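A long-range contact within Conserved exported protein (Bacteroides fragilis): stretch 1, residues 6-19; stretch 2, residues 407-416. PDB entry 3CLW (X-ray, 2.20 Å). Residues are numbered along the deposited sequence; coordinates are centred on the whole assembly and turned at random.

Stretch 1 (6-19) KVFIIDKQTVYQEI
Stretch 2, residues 407-416: MKRIAIKPTY

One continuous strand, 408-414, pairs antiparallel with two successive strands of the 6-19 stretch, so this is a backbone-zippered sheet contact, interrupted by a turn and a bulge, with one arginine stacked and hydrogen-bonded across it. Strand 6-11 meets it at 157° and strand 15-18 at 156°, each axis approaching to 4.6 Å, and 1111 Å² is buried in all.

The first register sets F8 opposite P414, I10 opposite I412 (CA-CA 4.2 Å) and D11 opposite A411. I9 and K413 form a hydrogen-bonded pair, as do D11 and A411: I9 N to K413 O and K413 N to I9 O, each 3.0 Å; T415 N to V7 O (3.0 Å) and D11 N to A411 O (2.8 Å) extend the ladder. Extended phi/psi values, such as -109/125 at I9, then give way to a type I turn from D11 to T14, with K12 at -61/-15 and Q13 at -87/-18. D11 (chi1 t) braces it: OD1 accepts from Q13 N at 3.1 Å, OD2 from T14 OG1 at 2.6 Å.

Pairing resumes as A411 N donates to T14 O (2.9 Å), with V15 opposite I410. Y16, at -104/-135, lies in a bulge that shifts the register by one, setting E18 against K408. Y16 N still reaches R409 O (2.7 Å), R409 N reaches Q17 O (3.0 Å), and I19 N reaches M407 O (2.8 Å).

F8, I10, V15, I410, I412 and P414 share one face with E18 and K408. Non-hydrogen-bonded pairing sets apolar groups side by side in van der Waals contact: F8 (m) brings CE1 to 3.5 Å from P414 CB; I10 (m, t) places CG1 3.6 Å from I412 CD1.

R409 (t, t, p) points toward the partner. Its guanidinium lies flat on the Y16 ring (chi1 m), centres 4.0 Å apart and planes at 11°, pairing cation with pi cloud, while NE donates in-plane to Q17 OE1 at 3.0 Å.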

# COMPACT_ATOMS: atom_id res chain seq x y z
N LYS A 6 -17.67 -0.38 -27.71
CA LYS A 6 -16.22 -0.53 -27.84
C LYS A 6 -15.81 -1.99 -27.66
O LYS A 6 -16.46 -2.72 -26.92
CB LYS A 6 -15.53 0.37 -26.83
CG LYS A 6 -15.48 1.82 -27.27
CD LYS A 6 -15.69 2.76 -26.11
CE LYS A 6 -15.41 4.21 -26.54
NZ LYS A 6 -15.59 5.19 -25.41
N VAL A 7 -14.77 -2.40 -28.37
CA VAL A 7 -14.36 -3.81 -28.41
C VAL A 7 -12.91 -4.00 -27.96
O VAL A 7 -11.99 -3.36 -28.48
CB VAL A 7 -14.64 -4.48 -29.80
CG1 VAL A 7 -14.50 -3.49 -30.93
CG2 VAL A 7 -13.74 -5.67 -30.04
N PHE A 8 -12.73 -4.88 -26.97
CA PHE A 8 -11.42 -5.11 -26.38
C PHE A 8 -11.00 -6.55 -26.59
O PHE A 8 -11.77 -7.48 -26.33
CB PHE A 8 -11.44 -4.79 -24.89
CG PHE A 8 -11.56 -3.33 -24.60
CD1 PHE A 8 -10.42 -2.57 -24.34
CD2 PHE A 8 -12.80 -2.70 -24.59
CE1 PHE A 8 -10.52 -1.22 -24.07
CE2 PHE A 8 -12.91 -1.35 -24.32
CZ PHE A 8 -11.77 -0.61 -24.06
N ILE A 9 -9.77 -6.71 -27.04
CA ILE A 9 -9.19 -8.04 -27.24
C ILE A 9 -8.12 -8.28 -26.20
O ILE A 9 -7.18 -7.48 -26.05
CB ILE A 9 -8.64 -8.25 -28.68
CG1 ILE A 9 -9.80 -8.17 -29.70
CG2 ILE A 9 -7.91 -9.62 -28.80
CD1 ILE A 9 -10.09 -6.81 -30.23
N ILE A 10 -8.30 -9.38 -25.48
CA ILE A 10 -7.38 -9.84 -24.47
C ILE A 10 -6.34 -10.74 -25.12
O ILE A 10 -6.69 -11.67 -25.85
CB ILE A 10 -8.15 -10.59 -23.37
CG1 ILE A 10 -9.09 -9.60 -22.64
CG2 ILE A 10 -7.18 -11.34 -22.41
CD1 ILE A 10 -9.77 -10.15 -21.40
N ASP A 11 -5.07 -10.47 -24.85
CA ASP A 11 -4.00 -11.26 -25.44
C ASP A 11 -3.14 -11.97 -24.37
O ASP A 11 -2.23 -11.39 -23.78
CB ASP A 11 -3.19 -10.36 -26.39
CG ASP A 11 -2.04 -11.08 -27.07
OD1 ASP A 11 -2.02 -12.35 -27.12
OD2 ASP A 11 -1.15 -10.35 -27.54
N LYS A 12 -3.46 -13.23 -24.13
CA LYS A 12 -2.75 -14.07 -23.15
C LYS A 12 -1.26 -14.29 -23.47
O LYS A 12 -0.50 -14.74 -22.61
CB LYS A 12 -3.45 -15.43 -23.00
CG LYS A 12 -4.91 -15.35 -22.55
CD LYS A 12 -5.53 -16.74 -22.44
CE LYS A 12 -7.02 -16.67 -22.07
NZ LYS A 12 -7.70 -18.01 -22.07
N GLN A 13 -0.86 -13.97 -24.70
CA GLN A 13 0.52 -14.14 -25.13
C GLN A 13 1.42 -12.95 -24.83
O GLN A 13 2.64 -13.08 -24.84
CB GLN A 13 0.58 -14.47 -26.61
CG GLN A 13 1.21 -15.80 -26.88
CD GLN A 13 0.22 -16.94 -26.83
OE1 GLN A 13 -0.32 -17.27 -25.77
NE2 GLN A 13 0.01 -17.59 -27.98
N THR A 14 0.82 -11.80 -24.57
CA THR A 14 1.56 -10.60 -24.20
C THR A 14 1.45 -10.40 -22.69
O THR A 14 0.40 -10.01 -22.20
CB THR A 14 1.03 -9.40 -24.96
OG1 THR A 14 1.05 -9.70 -26.37
CG2 THR A 14 1.86 -8.16 -24.70
N VAL A 15 2.52 -10.71 -21.98
CA VAL A 15 2.55 -10.75 -20.53
C VAL A 15 3.38 -9.58 -19.96
O VAL A 15 4.46 -9.29 -20.46
CB VAL A 15 3.12 -12.11 -20.04
CG1 VAL A 15 3.07 -12.21 -18.53
CG2 VAL A 15 2.34 -13.27 -20.65
N TYR A 16 2.86 -8.91 -18.94
CA TYR A 16 3.63 -7.90 -18.21
C TYR A 16 4.13 -8.38 -16.84
O TYR A 16 4.65 -9.49 -16.74
CB TYR A 16 2.84 -6.59 -18.13
CG TYR A 16 2.38 -6.17 -19.50
CD1 TYR A 16 3.30 -5.66 -20.44
CD2 TYR A 16 1.06 -6.32 -19.88
CE1 TYR A 16 2.88 -5.29 -21.72
CE2 TYR A 16 0.63 -5.96 -21.14
CZ TYR A 16 1.54 -5.45 -22.07
OH TYR A 16 1.09 -5.10 -23.31
N GLN A 17 3.97 -7.55 -15.80
CA GLN A 17 4.51 -7.84 -14.45
C GLN A 17 3.74 -8.96 -13.73
O GLN A 17 2.59 -9.23 -14.05
CB GLN A 17 4.55 -6.56 -13.57
CG GLN A 17 3.19 -6.15 -12.90
CD GLN A 17 2.30 -5.32 -13.81
OE1 GLN A 17 2.45 -5.34 -15.03
NE2 GLN A 17 1.39 -4.55 -13.20
N GLU A 18 4.42 -9.60 -12.79
CA GLU A 18 3.82 -10.50 -11.83
C GLU A 18 3.21 -9.68 -10.68
O GLU A 18 3.81 -8.71 -10.23
CB GLU A 18 4.90 -11.43 -11.29
CG GLU A 18 4.45 -12.48 -10.28
CD GLU A 18 5.64 -13.27 -9.72
OE1 GLU A 18 6.66 -12.64 -9.31
OE2 GLU A 18 5.57 -14.52 -9.70
N ILE A 19 2.01 -10.07 -10.22
CA ILE A 19 1.38 -9.42 -9.05
C ILE A 19 1.90 -10.03 -7.75
O ILE A 19 1.90 -11.25 -7.58
CB ILE A 19 -0.17 -9.52 -9.06
CG1 ILE A 19 -0.78 -9.03 -10.39
CG2 ILE A 19 -0.78 -8.77 -7.87
CD1 ILE A 19 -0.64 -7.51 -10.61
N MET A 407 -0.47 -13.93 -10.20
CA MET A 407 -1.11 -13.67 -11.47
C MET A 407 -0.21 -12.73 -12.24
O MET A 407 0.52 -11.95 -11.65
CB MET A 407 -2.49 -13.02 -11.30
CG MET A 407 -3.63 -13.99 -10.93
SD MET A 407 -5.23 -13.17 -11.09
CE MET A 407 -6.27 -14.56 -10.76
N LYS A 408 -0.29 -12.78 -13.56
CA LYS A 408 0.44 -11.80 -14.34
C LYS A 408 -0.54 -10.90 -15.06
O LYS A 408 -1.59 -11.35 -15.48
CB LYS A 408 1.41 -12.52 -15.26
CG LYS A 408 2.49 -13.17 -14.41
CD LYS A 408 3.49 -13.95 -15.19
CE LYS A 408 4.64 -14.36 -14.29
NZ LYS A 408 5.05 -15.76 -14.63
N ARG A 409 -0.20 -9.62 -15.13
CA ARG A 409 -0.90 -8.71 -16.01
C ARG A 409 -0.63 -9.11 -17.47
O ARG A 409 0.48 -9.47 -17.84
CB ARG A 409 -0.48 -7.26 -15.77
CG ARG A 409 -1.37 -6.29 -16.48
CD ARG A 409 -1.08 -4.88 -16.10
NE ARG A 409 0.13 -4.37 -16.73
CZ ARG A 409 0.17 -3.70 -17.88
NH1 ARG A 409 -0.95 -3.49 -18.56
NH2 ARG A 409 1.32 -3.23 -18.36
N ILE A 410 -1.68 -9.07 -18.29
CA ILE A 410 -1.59 -9.46 -19.70
C ILE A 410 -2.20 -8.33 -20.51
O ILE A 410 -2.82 -7.43 -19.93
CB ILE A 410 -2.28 -10.81 -19.99
CG1 ILE A 410 -3.77 -10.79 -19.57
CG2 ILE A 410 -1.54 -11.92 -19.26
CD1 ILE A 410 -4.47 -12.10 -19.73
N ALA A 411 -2.00 -8.36 -21.82
CA ALA A 411 -2.48 -7.30 -22.70
C ALA A 411 -4.01 -7.33 -22.89
O ALA A 411 -4.62 -8.40 -23.02
CB ALA A 411 -1.78 -7.39 -24.07
N ILE A 412 -4.61 -6.15 -22.92
CA ILE A 412 -6.00 -5.99 -23.33
C ILE A 412 -6.07 -4.66 -24.10
O ILE A 412 -5.98 -3.59 -23.53
CB ILE A 412 -7.02 -6.07 -22.13
CG1 ILE A 412 -8.46 -5.75 -22.59
CG2 ILE A 412 -6.62 -5.13 -20.98
CD1 ILE A 412 -9.58 -6.15 -21.62
N LYS A 413 -6.20 -4.75 -25.42
CA LYS A 413 -6.14 -3.56 -26.26
C LYS A 413 -7.48 -3.29 -26.93
O LYS A 413 -8.16 -4.21 -27.38
CB LYS A 413 -5.03 -3.70 -27.30
N PRO A 414 -7.89 -2.02 -26.99
CA PRO A 414 -9.09 -1.78 -27.76
C PRO A 414 -8.81 -1.83 -29.29
O PRO A 414 -7.65 -1.83 -29.72
CB PRO A 414 -9.54 -0.39 -27.29
CG PRO A 414 -8.28 0.28 -26.77
CD PRO A 414 -7.29 -0.79 -26.43
N THR A 415 -9.86 -1.90 -30.09
CA THR A 415 -9.70 -1.87 -31.54
C THR A 415 -9.37 -0.45 -31.97
O THR A 415 -8.64 -0.26 -32.95
CB THR A 415 -10.95 -2.37 -32.27
OG1 THR A 415 -12.12 -1.76 -31.71
CG2 THR A 415 -11.07 -3.87 -32.14
N TYR A 416 -9.87 0.54 -31.24
CA TYR A 416 -9.50 1.93 -31.48
C TYR A 416 -8.58 2.44 -30.37
O TYR A 416 -8.96 2.48 -29.19
CB TYR A 416 -10.75 2.80 -31.61
O HOH W 1 -12.67 0.22 -28.98